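Local coordinates for ferripyochelin binding protein (PDB 1V3W), which binds zinc and calcium and, as a trimeric gamma-class carbonic anhydrase, probably catalyses the reversible hydration of carbon dioxide, at residues A41-R44 and Q49-V52; H112-A117 and E150-N155; S131-L134 and K139-R142. All coordinates share one frame; numbering follows the deposited sequence.

Following the chain from the N terminus, contact 1 (41-44 with 49-52) closes first, across a short turn between two successive strands of a left-handed beta-helix. It is finished before contact 2 opens at 112-117, on the other side of the chain's centre and about 20 Å away between centres. The loop of contact 2 shuts when the chain comes back as helix 146-169, bringing 150-155 against strand 113-115. Contact 3, the hairpin of 131-134 and 139-142, is nested inside that loop, its centre about 12 Å from that of contact 2. These two meet directly, since strands 113-115 and 131-135 are sheet neighbours; Gly116 N and Val133 O are 2.8 Å apart.

Contact 1: residues A41-R44 and Q49-V52; sequences AVLR and QIYV
Ile50 pushes its CD1 methyl against the backbone of the facing strand, 3.3 Å from Arg44 O and 3.9 Å from Leu43 C. This is the tight end of the contact. CG1 stands anti to the carbonyl carbon (chi1 -66°) and the chain runs on extended, which carries CD1 across to the Arg44 backbone, nearest its carbonyl, and leaves it 4.4 Å from Leu43 CB. A lighter touch lies further along, where Leu43 CD2 and Val52 CG2 come to 4.2 Å. The strand axes stay 8.0 Å apart at 133°, because the two strands belong to different faces of a left-handed parallel beta-helix and these residues fill the interior of its coil; Leu31 and Ile64 pack on the same apolar group. The loose side is the outer face of strand 49-52, where Gln49 and Tyr51 turn away from strand 42-44 and are partly exposed. Arg44 also points away from strand 49-52 at its CB, and its guanidinium ends in the subunit interface beside zinc ligand His65, salt-bridged to Asp46 and to Asp60 of the second subunit; the Arg44 side chain comes within about 5 Å (nearest atoms) of a bound zinc ion.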
ATOM      1  N   ALA A  41       9.131  -0.189   0.379  1.00  6.32           N
ATOM      2  CA  ALA A  41       8.929  -0.997  -0.816  1.00  9.90           C
ATOM      3  C   ALA A  41       9.406  -2.403  -0.466  1.00  9.81           C
ATOM      4  O   ALA A  41      10.336  -2.564   0.326  1.00 11.75           O
ATOM      5  CB  ALA A  41       9.739  -0.441  -1.976  1.00  8.93           C
ATOM      6  N   VAL A  42       8.770  -3.415  -1.042  1.00  6.27           N
ATOM      7  CA  VAL A  42       9.144  -4.799  -0.779  1.00  6.48           C
ATOM      8  C   VAL A  42       9.357  -5.574  -2.070  1.00  5.69           C
ATOM      9  O   VAL A  42       8.461  -5.649  -2.908  1.00  7.01           O
ATOM     10  CB  VAL A  42       8.055  -5.542   0.047  1.00  4.18           C
ATOM     11  CG1 VAL A  42       8.482  -6.987   0.292  1.00  7.51           C
ATOM     12  CG2 VAL A  42       7.820  -4.824   1.375  1.00  7.70           C
ATOM     13  N   LEU A  43      10.558  -6.122  -2.236  1.00  5.98           N
ATOM     14  CA  LEU A  43      10.882  -6.939  -3.401  1.00  5.89           C
ATOM     15  C   LEU A  43      11.188  -8.314  -2.813  1.00  7.30           C
ATOM     16  O   LEU A  43      12.284  -8.561  -2.309  1.00  6.97           O
ATOM     17  CB  LEU A  43      12.099  -6.386  -4.157  1.00  7.27           C
ATOM     18  CG  LEU A  43      11.870  -5.096  -4.954  1.00  9.59           C
ATOM     19  CD1 LEU A  43      11.657  -3.932  -4.000  1.00 16.22           C
ATOM     20  CD2 LEU A  43      13.065  -4.825  -5.850  1.00 13.14           C
ATOM     21  N   ARG A  44      10.198  -9.201  -2.857  1.00  7.79           N
ATOM     22  CA  ARG A  44      10.351 -10.533  -2.289  1.00  6.31           C
ATOM     23  C   ARG A  44      10.673 -11.589  -3.341  1.00  6.64           C
ATOM     24  O   ARG A  44       9.789 -12.100  -4.021  1.00  7.81           O
ATOM     25  CB  ARG A  44       9.081 -10.900  -1.505  1.00  6.90           C
ATOM     26  CG  ARG A  44       9.151 -12.224  -0.751  1.00  7.17           C
ATOM     27  CD  ARG A  44       8.341 -12.178   0.556  1.00  6.75           C
ATOM     28  NE  ARG A  44       6.926 -11.870   0.355  1.00  6.65           N
ATOM     29  CZ  ARG A  44       5.984 -12.773   0.091  1.00  6.25           C
ATOM     30  NH1 ARG A  44       6.296 -14.059  -0.008  1.00  7.11           N
ATOM     31  NH2 ARG A  44       4.724 -12.389  -0.066  1.00  6.57           N
ATOM     32  N   GLN A  49      12.679 -15.149  -9.726  1.00  9.89           N
ATOM     33  CA  GLN A  49      13.517 -13.962  -9.656  1.00  7.34           C
ATOM     34  C   GLN A  49      12.763 -12.670  -9.954  1.00  8.06           C
ATOM     35  O   GLN A  49      11.776 -12.658 -10.696  1.00  8.66           O
ATOM     36  CB  GLN A  49      14.678 -14.083 -10.651  1.00 10.45           C
ATOM     37  CG  GLN A  49      15.643 -12.898 -10.639  1.00 12.51           C
ATOM     38  CD  GLN A  49      16.771 -13.044 -11.649  1.00 14.31           C
ATOM     39  OE1 GLN A  49      16.624 -12.698 -12.825  1.00 17.21           O
ATOM     40  NE2 GLN A  49      17.902 -13.566 -11.194  1.00 13.72           N
ATOM     41  N   ILE A  50      13.230 -11.586  -9.344  1.00  8.01           N
ATOM     42  CA  ILE A  50      12.685 -10.258  -9.596  1.00  7.24           C
ATOM     43  C   ILE A  50      13.880  -9.501 -10.151  1.00  7.27           C
ATOM     44  O   ILE A  50      14.882  -9.322  -9.459  1.00  8.32           O
ATOM     45  CB  ILE A  50      12.204  -9.557  -8.314  1.00  6.77           C
ATOM     46  CG1 ILE A  50      11.002 -10.307  -7.741  1.00  6.50           C
ATOM     47  CG2 ILE A  50      11.830  -8.105  -8.627  1.00  8.78           C
ATOM     48  CD1 ILE A  50      10.622  -9.867  -6.344  1.00  6.79           C
ATOM     49  N   TYR A  51      13.779  -9.090 -11.412  1.00  6.19           N
ATOM     50  CA  TYR A  51      14.854  -8.365 -12.075  1.00  7.40           C
ATOM     51  C   TYR A  51      14.422  -6.932 -12.358  1.00  6.04           C
ATOM     52  O   TYR A  51      13.350  -6.709 -12.919  1.00  7.59           O
ATOM     53  CB  TYR A  51      15.203  -9.053 -13.398  1.00  8.63           C
ATOM     54  CG  TYR A  51      16.306  -8.370 -14.167  1.00 10.38           C
ATOM     55  CD1 TYR A  51      17.638  -8.746 -13.996  1.00 12.21           C
ATOM     56  CD2 TYR A  51      16.024  -7.323 -15.042  1.00 11.57           C
ATOM     57  CE1 TYR A  51      18.663  -8.093 -14.683  1.00 10.96           C
ATOM     58  CE2 TYR A  51      17.036  -6.663 -15.725  1.00  9.53           C
ATOM     59  CZ  TYR A  51      18.348  -7.053 -15.541  1.00  9.73           C
ATOM     60  OH  TYR A  51      19.335  -6.384 -16.221  1.00 14.57           O
ATOM     61  N   VAL A  52      15.253  -5.972 -11.963  1.00  5.41           N
ATOM     62  CA  VAL A  52      14.962  -4.562 -12.197  1.00  6.92           C
ATOM     63  C   VAL A  52      16.084  -3.957 -13.040  1.00  6.65           C
ATOM     64  O   VAL A  52      17.221  -3.830 -12.580  1.00  8.06           O
ATOM     65  CB  VAL A  52      14.836  -3.793 -10.869  1.00  5.67           C
ATOM     66  CG1 VAL A  52      14.448  -2.346 -11.137  1.00  7.45           C
ATOM     67  CG2 VAL A  52      13.792  -4.466  -9.985  1.00 10.26           C
TER

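Contact 2: residues H112-A117 and E150-N155; sequences HVIIGA and EWTKKN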
ATOM      1  N   HIS A 112       7.261   2.133 -23.646  1.00  9.09           N
ATOM      2  CA  HIS A 112       6.613   3.436 -23.732  1.00  9.09           C
ATOM      3  C   HIS A 112       5.121   3.293 -23.469  1.00 10.47           C
ATOM      4  O   HIS A 112       4.281   3.610 -24.315  1.00 11.27           O
ATOM      5  CB  HIS A 112       6.854   4.058 -25.108  1.00 10.20           C
ATOM      6  CG  HIS A 112       8.273   4.477 -25.336  1.00 10.99           C
ATOM      7  ND1 HIS A 112       8.882   5.473 -24.603  1.00 11.09           N
ATOM      8  CD2 HIS A 112       9.205   4.034 -26.213  1.00 12.90           C
ATOM      9  CE1 HIS A 112      10.126   5.626 -25.019  1.00 12.75           C
ATOM     10  NE2 HIS A 112      10.348   4.765 -25.995  1.00 12.04           N
ATOM     11  N   VAL A 113       4.808   2.806 -22.275  1.00  9.37           N
ATOM     12  CA  VAL A 113       3.433   2.601 -21.851  1.00  8.75           C
ATOM     13  C   VAL A 113       3.186   3.308 -20.529  1.00  8.76           C
ATOM     14  O   VAL A 113       4.078   3.414 -19.689  1.00  8.49           O
ATOM     15  CB  VAL A 113       3.130   1.091 -21.665  1.00  8.22           C
ATOM     16  CG1 VAL A 113       1.803   0.897 -20.933  1.00  9.88           C
ATOM     17  CG2 VAL A 113       3.088   0.404 -23.019  1.00 11.77           C
ATOM     18  N   ILE A 114       1.974   3.819 -20.360  1.00  8.38           N
ATOM     19  CA  ILE A 114       1.603   4.458 -19.110  1.00  8.30           C
ATOM     20  C   ILE A 114       0.375   3.729 -18.606  1.00  9.42           C
ATOM     21  O   ILE A 114      -0.618   3.601 -19.321  1.00  8.20           O
ATOM     22  CB  ILE A 114       1.257   5.954 -19.284  1.00  7.51           C
ATOM     23  CG1 ILE A 114       2.519   6.736 -19.657  1.00  8.80           C
ATOM     24  CG2 ILE A 114       0.669   6.512 -17.985  1.00  9.83           C
ATOM     25  CD1 ILE A 114       2.283   8.216 -19.875  1.00 10.86           C
ATOM     26  N   ILE A 115       0.474   3.205 -17.389  1.00  8.63           N
ATOM     27  CA  ILE A 115      -0.639   2.517 -16.756  1.00  7.97           C
ATOM     28  C   ILE A 115      -1.209   3.553 -15.796  1.00  9.80           C
ATOM     29  O   ILE A 115      -0.491   4.081 -14.945  1.00  9.24           O
ATOM     30  CB  ILE A 115      -0.168   1.285 -15.955  1.00  7.17           C
ATOM     31  CG1 ILE A 115       0.597   0.316 -16.868  1.00 10.93           C
ATOM     32  CG2 ILE A 115      -1.365   0.599 -15.312  1.00  9.21           C
ATOM     33  CD1 ILE A 115      -0.215  -0.244 -18.022  1.00 10.65           C
ATOM     34  N   GLY A 116      -2.490   3.861 -15.944  1.00  8.04           N
ATOM     35  CA  GLY A 116      -3.107   4.853 -15.083  1.00  8.65           C
ATOM     36  C   GLY A 116      -3.168   4.466 -13.620  1.00  7.98           C
ATOM     37  O   GLY A 116      -3.115   3.286 -13.267  1.00  9.33           O
ATOM     38  N   ALA A 117      -3.280   5.475 -12.760  1.00  8.13           N
ATOM     39  CA  ALA A 117      -3.374   5.253 -11.323  1.00  9.74           C
ATOM     40  C   ALA A 117      -4.590   4.388 -11.021  1.00  8.91           C
ATOM     41  O   ALA A 117      -5.675   4.619 -11.553  1.00 10.46           O
ATOM     42  CB  ALA A 117      -3.494   6.588 -10.597  1.00 12.85           C
ATOM     43  N   GLU A 150       7.874  11.399 -23.966  1.00 13.27           N
ATOM     44  CA  GLU A 150       9.092  11.986 -23.428  1.00 12.72           C
ATOM     45  C   GLU A 150       9.067  11.836 -21.907  1.00 14.47           C
ATOM     46  O   GLU A 150      10.110  11.676 -21.272  1.00 15.29           O
ATOM     47  CB  GLU A 150       9.193  13.465 -23.829  1.00 16.62           C
ATOM     48  CG  GLU A 150       9.158  13.694 -25.344  1.00 31.73           C
ATOM     49  CD  GLU A 150      10.533  13.681 -25.998  1.00 42.54           C
ATOM     50  OE1 GLU A 150      10.641  13.206 -27.150  1.00 47.76           O
ATOM     51  OE2 GLU A 150      11.504  14.163 -25.377  1.00 48.28           O
ATOM     52  N   TRP A 151       7.869  11.871 -21.331  1.00 13.07           N
ATOM     53  CA  TRP A 151       7.712  11.730 -19.887  1.00 14.46           C
ATOM     54  C   TRP A 151       8.046  10.312 -19.413  1.00 12.89           C
ATOM     55  O   TRP A 151       8.515  10.128 -18.289  1.00 15.54           O
ATOM     56  CB  TRP A 151       6.282  12.100 -19.469  1.00 13.21           C
ATOM     57  CG  TRP A 151       6.034  12.015 -17.985  1.00 14.64           C
ATOM     58  CD1 TRP A 151       5.074  11.276 -17.357  1.00 18.81           C
ATOM     59  CD2 TRP A 151       6.765  12.691 -16.951  1.00 15.19           C
ATOM     60  NE1 TRP A 151       5.160  11.449 -15.996  1.00 14.84           N
ATOM     61  CE2 TRP A 151       6.181  12.312 -15.718  1.00 15.32           C
ATOM     62  CE3 TRP A 151       7.842  13.583 -16.942  1.00 19.64           C
ATOM     63  CZ2 TRP A 151       6.654  12.790 -14.490  1.00 16.99           C
ATOM     64  CZ3 TRP A 151       8.312  14.057 -15.719  1.00 20.52           C
ATOM     65  CH2 TRP A 151       7.712  13.660 -14.509  1.00 16.26           C
ATOM     66  N   THR A 152       7.814   9.310 -20.259  1.00 11.93           N
ATOM     67  CA  THR A 152       8.123   7.939 -19.854  1.00 12.46           C
ATOM     68  C   THR A 152       9.615   7.779 -19.540  1.00 13.86           C
ATOM     69  O   THR A 152       9.994   6.854 -18.818  1.00 16.15           O
ATOM     70  CB  THR A 152       7.692   6.881 -20.918  1.00 12.30           C
ATOM     71  OG1 THR A 152       8.344   7.139 -22.167  1.00 15.16           O
ATOM     72  CG2 THR A 152       6.178   6.904 -21.118  1.00 13.18           C
ATOM     73  N   LYS A 153      10.459   8.666 -20.075  1.00 11.83           N
ATOM     74  CA  LYS A 153      11.899   8.617 -19.781  1.00 11.14           C
ATOM     75  C   LYS A 153      12.246   9.630 -18.680  1.00 13.76           C
ATOM     76  O   LYS A 153      12.949   9.306 -17.726  1.00 13.52           O
ATOM     77  CB  LYS A 153      12.758   8.916 -21.032  1.00 10.41           C
ATOM     78  CG  LYS A 153      14.281   8.941 -20.734  1.00 12.48           C
ATOM     79  CD  LYS A 153      15.184   9.051 -21.981  1.00 11.86           C
ATOM     80  CE  LYS A 153      16.666   9.188 -21.585  1.00 13.91           C
ATOM     81  NZ  LYS A 153      17.623   9.111 -22.732  1.00 13.67           N
ATOM     82  N   LYS A 154      11.741  10.854 -18.826  1.00 13.71           N
ATOM     83  CA  LYS A 154      11.975  11.958 -17.887  1.00 10.84           C
ATOM     84  C   LYS A 154      11.671  11.576 -16.430  1.00  9.68           C
ATOM     85  O   LYS A 154      12.449  11.878 -15.525  1.00 12.53           O
ATOM     86  CB  LYS A 154      11.123  13.169 -18.340  1.00 14.40           C
ATOM     87  CG  LYS A 154      11.253  14.504 -17.571  1.00 27.07           C
ATOM     88  CD  LYS A 154      11.468  15.716 -18.532  1.00 34.14           C
ATOM     89  CE  LYS A 154      10.282  16.717 -18.783  1.00 36.88           C
ATOM     90  NZ  LYS A 154       9.114  16.847 -17.847  1.00 42.66           N
ATOM     91  N   ASN A 155      10.544  10.905 -16.214  1.00 11.08           N
ATOM     92  CA  ASN A 155      10.137  10.487 -14.874  1.00 13.42           C
ATOM     93  C   ASN A 155      11.259   9.672 -14.232  1.00 10.77           C
ATOM     94  O   ASN A 155      11.646   9.905 -13.083  1.00 12.04           O
ATOM     95  CB  ASN A 155       8.864   9.634 -14.958  1.00 14.05           C
ATOM     96  CG  ASN A 155       8.145   9.502 -13.622  1.00 23.94           C
ATOM     97  OD1 ASN A 155       8.755   9.581 -12.555  1.00 21.50           O
ATOM     98  ND2 ASN A 155       6.837   9.276 -13.681  1.00 15.68           N
TER
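His112 and Thr152 meet at about a right angle, the hydroxyl of Thr152 lying at the edge of the imidazole. ND1 donates to Thr152 OG1 over 3.0 Å with an N-H...O angle of 157°, and the oxygen sits only 6° out of the ring plane, so the bond reaches the ring in plane and favours one rotation of the imidazole about CB-CG. OG1 occupies the position between backbone N and carbonyl carbon (chi1 59°), and from there it is also hydrogen-bonded to Ile149 O one turn back in its own helix; the hydroxyl thus works as acceptor for the histidine and donor to the helix carbonyl. The same torsion sets the methyl on the other branch: Thr152 CG2 lies obliquely against Ile114, 3.9 Å from its CG1, with Val113 O farther off. One threonine therefore splits its two branches between a polar and an apolar neighbour. Tyr94 stacks on the His112 ring, and Leu144 packs on both Ile114 and Thr152. The contact ties strand 113-115, in one face of the beta-helix, and the His112 turn beside it to helix 146-169, which runs along the outside of that face; Trp151 and Asn155 of the helix touch Ile96 of the neighbouring strand 95-97, while strand 131-135 flanks Ile114 on the other side.

Contact 3: residues S131-L134 and K139-R142; sequences SLVL and KVVR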
ATOM      1  N   SER A 131       1.026   2.548 -25.452  1.00 11.04           N
ATOM      2  CA  SER A 131      -0.355   2.486 -24.984  1.00 10.01           C
ATOM      3  C   SER A 131      -0.597   3.192 -23.655  1.00 13.37           C
ATOM      4  O   SER A 131       0.285   3.247 -22.793  1.00 11.53           O
ATOM      5  CB  SER A 131      -0.795   1.029 -24.803  1.00 13.94           C
ATOM      6  OG  SER A 131      -0.677   0.275 -25.994  1.00 15.50           O
ATOM      7  N   LEU A 132      -1.802   3.737 -23.511  1.00 10.64           N
ATOM      8  CA  LEU A 132      -2.235   4.353 -22.265  1.00 10.30           C
ATOM      9  C   LEU A 132      -3.276   3.348 -21.790  1.00 11.46           C
ATOM     10  O   LEU A 132      -4.222   3.040 -22.518  1.00 12.54           O
ATOM     11  CB  LEU A 132      -2.914   5.709 -22.483  1.00 11.74           C
ATOM     12  CG  LEU A 132      -3.610   6.219 -21.210  1.00 12.16           C
ATOM     13  CD1 LEU A 132      -2.578   6.417 -20.105  1.00 13.86           C
ATOM     14  CD2 LEU A 132      -4.346   7.519 -21.489  1.00 12.99           C
ATOM     15  N   VAL A 133      -3.090   2.820 -20.587  1.00  8.01           N
ATOM     16  CA  VAL A 133      -4.008   1.832 -20.040  1.00 10.77           C
ATOM     17  C   VAL A 133      -4.773   2.379 -18.843  1.00 11.30           C
ATOM     18  O   VAL A 133      -4.179   2.906 -17.901  1.00 10.78           O
ATOM     19  CB  VAL A 133      -3.247   0.558 -19.608  1.00 11.46           C
ATOM     20  CG1 VAL A 133      -4.227  -0.493 -19.107  1.00 10.93           C
ATOM     21  CG2 VAL A 133      -2.431   0.023 -20.778  1.00 12.86           C
ATOM     22  N   LEU A 134      -6.096   2.255 -18.893  1.00 10.25           N
ATOM     23  CA  LEU A 134      -6.959   2.726 -17.816  1.00 11.41           C
ATOM     24  C   LEU A 134      -8.032   1.697 -17.499  1.00 11.55           C
ATOM     25  O   LEU A 134      -8.386   0.872 -18.348  1.00 15.26           O
ATOM     26  CB  LEU A 134      -7.660   4.028 -18.213  1.00 13.70           C
ATOM     27  CG  LEU A 134      -6.827   5.242 -18.619  1.00 13.01           C
ATOM     28  CD1 LEU A 134      -7.770   6.382 -18.985  1.00 12.21           C
ATOM     29  CD2 LEU A 134      -5.909   5.655 -17.484  1.00 12.49           C
ATOM     30  N   LYS A 139      -7.740  -1.457 -19.859  1.00 17.28           N
ATOM     31  CA  LYS A 139      -7.940  -1.403 -21.304  1.00 20.98           C
ATOM     32  C   LYS A 139      -6.966  -0.400 -21.902  1.00 14.31           C
ATOM     33  O   LYS A 139      -6.560   0.541 -21.227  1.00 15.46           O
ATOM     34  CB  LYS A 139      -9.348  -0.889 -21.635  1.00 21.92           C
ATOM     35  CG  LYS A 139     -10.505  -1.633 -21.005  1.00 32.86           C
ATOM     36  CD  LYS A 139     -10.795  -2.941 -21.710  1.00 32.65           C
ATOM     37  CE  LYS A 139      -9.674  -3.934 -21.522  1.00 39.10           C
ATOM     38  NZ  LYS A 139     -10.156  -5.313 -21.765  1.00 44.28           N
ATOM     39  N   VAL A 140      -6.590  -0.604 -23.161  1.00 16.55           N
ATOM     40  CA  VAL A 140      -5.747   0.364 -23.852  1.00 14.26           C
ATOM     41  C   VAL A 140      -6.813   1.322 -24.368  1.00 19.54           C
ATOM     42  O   VAL A 140      -7.662   0.927 -25.167  1.00 20.17           O
ATOM     43  CB  VAL A 140      -5.009  -0.232 -25.076  1.00 15.78           C
ATOM     44  CG1 VAL A 140      -4.429   0.894 -25.922  1.00 16.05           C
ATOM     45  CG2 VAL A 140      -3.897  -1.160 -24.623  1.00 15.81           C
ATOM     46  N   VAL A 141      -6.786   2.565 -23.908  1.00 14.55           N
ATOM     47  CA  VAL A 141      -7.787   3.539 -24.326  1.00 16.35           C
ATOM     48  C   VAL A 141      -7.343   4.405 -25.501  1.00 13.99           C
ATOM     49  O   VAL A 141      -8.175   4.966 -26.217  1.00 17.99           O
ATOM     50  CB  VAL A 141      -8.186   4.443 -23.146  1.00 15.85           C
ATOM     51  CG1 VAL A 141      -8.870   3.608 -22.071  1.00 18.15           C
ATOM     52  CG2 VAL A 141      -6.956   5.127 -22.576  1.00 17.65           C
ATOM     53  N   ARG A 142      -6.033   4.508 -25.696  1.00 13.82           N
ATOM     54  CA  ARG A 142      -5.474   5.299 -26.789  1.00 13.00           C
ATOM     55  C   ARG A 142      -3.956   5.199 -26.762  1.00 17.76           C
ATOM     56  O   ARG A 142      -3.381   4.617 -25.844  1.00 15.07           O
ATOM     57  CB  ARG A 142      -5.878   6.773 -26.659  1.00 15.65           C
ATOM     58  CG  ARG A 142      -5.291   7.498 -25.447  1.00 16.06           C
ATOM     59  CD  ARG A 142      -5.588   8.993 -25.520  1.00 20.46           C
ATOM     60  NE  ARG A 142      -5.196   9.720 -24.314  1.00 17.08           N
ATOM     61  CZ  ARG A 142      -3.941   9.938 -23.934  1.00 20.20           C
ATOM     62  NH1 ARG A 142      -2.928   9.486 -24.663  1.00 16.73           N
ATOM     63  NH2 ARG A 142      -3.697  10.616 -22.819  1.00 20.32           N
TER
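Leu134 and Lys139 are joined by a pair of backbone hydrogen bonds, Leu134 N to Lys139 O and Lys139 N to Leu134 O, each 2.9 Å long, the second the straightest of the four, 169° at the hydrogen. Further along, Leu132 O accepts from Val141 N while Leu132 N gives its hydrogen to Arg142 O, both at 3.0 Å. Two residues thus face one, a beta bulge in the antiparallel hairpin. Between these pairs sits the non-hydrogen-bonded couple Val133 and Val140. Arg142 CG lies between backbone N and carbonyl carbon (chi1 66°) and the chain runs extended to NE, bringing one guanidinium face against Leu132 CD2, 3.3 Å above its plane toward the rim; Arg142 NH2 is salt-bridged to Glu148. Val141 CG2 wedges between Leu132 CD2 and Leu134 CD1. On the opposite face, Val140 straddles Ser131, whose OG is hydrogen-bonded to Pro128 O, and touches Val133 CG2 with its own CG2. Cutting Val140 back to an alanine is likely to uncover one side of Ser131 and open a gap beside Val133. Strand 131-135 pairs inward with strand 113-115, strand 138-143 is the sheet's outermost strand within the chain, and helix 146-169 follows.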